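Local coordinates for PlaB phospholipase (Legionella pneumophila, PDB 6ZTI) that hydrolyses phospholipids as a virulence-linked alpha/beta hydrolase whose activity is controlled by tetramerization that NAD(H) mediates, at the interface of chains A and B. Residues are numbered along the deposited sequence; one frame, centred on the assembly and turned at random. Chains: chain A/B, PlaB phospholipase.

The interface of chains A and B. Residues chain A 428, 466-467, 479-481; chain B 61, 64, 67.
The backbone N of B:Ile61, a loop residue just past strand 55-60, donates a hydrogen bond of 3.1 Å to the carbonyl O of A:Val467 at the end of the 3-10 helix 465-467. Beside this bond the B:Ile61 side chain sits against A:Leu428, A:Thr466, A:Val467 and the loop residues A:Ile479 to A:Gly481. Its CG1 lies 3.8 Å from CD1 of A:Leu428, the two side chains crossing at about a right angle. Its terminal CD1 lies 3.9 Å from CG2 of A:Ile479, where the two isoleucine side chains run antiparallel alongside one another, and also nears the A:Ser480 carbonyl O and the A:Gly481 CA. B:Ile61 loses 76 Å² of surface, against 36 Å² for A:Leu428, which identifies it as the main plug of this patch. At the flank, the carboxylate of B:Asp64 takes the A:Leu428 backbone N-H on OD2 at 3.3 Å, a long but nearly straight bond (178° at H). The N-H comes to the syn side, 23° out of the carboxylate plane; CG of B:Asp64 stands anti to its own N (chi1 180°), extending the acid toward chain A. A:Val467 and B:Val67 meet tip to tip through their CG1 methyls, 3.9 Å apart. The patch, repeated by two-fold symmetry, thus pairs apolar insertion with hydrogen bonds to backbone groups of chain A and probably helps hold two subunits together within the PlaB tetramer.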
loop_
_atom_site.group_PDB
_atom_site.type_symbol
_atom_site.label_atom_id
_atom_site.label_comp_id
_atom_site.label_asym_id
_atom_site.label_seq_id
_atom_site.Cartn_x
_atom_site.Cartn_y
_atom_site.Cartn_z
ATOM N N LEU A 428 1.537 -25.966 8.354
ATOM C CA LEU A 428 2.109 -26.706 9.468
ATOM C C LEU A 428 2.013 -25.946 10.786
ATOM O O LEU A 428 2.221 -26.549 11.848
ATOM C CB LEU A 428 3.559 -27.055 9.143
ATOM C CG LEU A 428 3.673 -28.033 7.967
ATOM C CD1 LEU A 428 5.093 -28.085 7.434
ATOM C CD2 LEU A 428 3.203 -29.424 8.369
ATOM N N THR A 466 6.296 -32.061 12.046
ATOM C CA THR A 466 7.076 -32.113 10.810
ATOM C C THR A 466 7.935 -30.870 10.607
ATOM O O THR A 466 8.905 -30.913 9.842
ATOM C CB THR A 466 6.136 -32.295 9.611
ATOM O OG1 THR A 466 5.497 -33.575 9.694
ATOM C CG2 THR A 466 6.892 -32.209 8.307
ATOM N N VAL A 467 7.623 -29.767 11.287
ATOM C CA VAL A 467 8.410 -28.554 11.097
ATOM C C VAL A 467 9.878 -28.806 11.401
ATOM O O VAL A 467 10.751 -28.128 10.852
ATOM C CB VAL A 467 7.833 -27.413 11.953
ATOM C CG1 VAL A 467 8.786 -26.238 12.009
ATOM C CG2 VAL A 467 6.491 -26.975 11.379
ATOM N N ILE A 479 13.156 -33.875 1.742
ATOM C CA ILE A 479 12.493 -33.445 2.965
ATOM C C ILE A 479 10.998 -33.367 2.694
ATOM O O ILE A 479 10.553 -32.557 1.874
ATOM C CB ILE A 479 13.039 -32.091 3.442
ATOM C CG1 ILE A 479 14.518 -32.239 3.810
ATOM C CG2 ILE A 479 12.217 -31.564 4.628
ATOM C CD1 ILE A 479 15.205 -30.945 4.126
ATOM N N SER A 480 10.223 -34.198 3.387
ATOM C CA SER A 480 8.776 -34.208 3.227
ATOM C C SER A 480 8.130 -33.153 4.110
ATOM O O SER A 480 8.512 -32.983 5.270
ATOM C CB SER A 480 8.204 -35.580 3.582
ATOM O OG SER A 480 6.786 -35.551 3.561
ATOM N N GLY A 481 7.141 -32.455 3.554
ATOM C CA GLY A 481 6.324 -31.522 4.296
ATOM C C GLY A 481 5.012 -32.099 4.782
ATOM O O GLY A 481 4.192 -31.356 5.336
ATOM N N ILE B 61 11.346 -27.307 7.903
ATOM C CA ILE B 61 10.573 -26.790 6.783
ATOM C C ILE B 61 10.851 -25.300 6.660
ATOM O O ILE B 61 10.455 -24.506 7.522
ATOM C CB ILE B 61 9.077 -27.055 6.962
ATOM C CG1 ILE B 61 8.828 -28.539 7.213
ATOM C CG2 ILE B 61 8.316 -26.557 5.735
ATOM C CD1 ILE B 61 9.274 -29.435 6.089
ATOM N N ASP B 64 7.459 -22.930 3.963
ATOM C CA ASP B 64 6.069 -22.712 4.354
ATOM C C ASP B 64 5.923 -21.276 4.839
ATOM O O ASP B 64 6.577 -20.878 5.807
ATOM C CB ASP B 64 5.655 -23.696 5.453
ATOM C CG ASP B 64 4.215 -23.510 5.905
ATOM O OD1 ASP B 64 3.729 -22.358 5.967
ATOM O OD2 ASP B 64 3.567 -24.527 6.211
ATOM N N VAL B 67 5.298 -20.613 8.739
ATOM C CA VAL B 67 6.235 -21.080 9.757
ATOM C C VAL B 67 7.223 -19.970 10.079
ATOM O O VAL B 67 7.767 -19.325 9.174
ATOM C CB VAL B 67 6.952 -22.356 9.284
ATOM C CG1 VAL B 67 8.024 -22.782 10.278
ATOM C CG2 VAL B 67 5.930 -23.469 9.062
#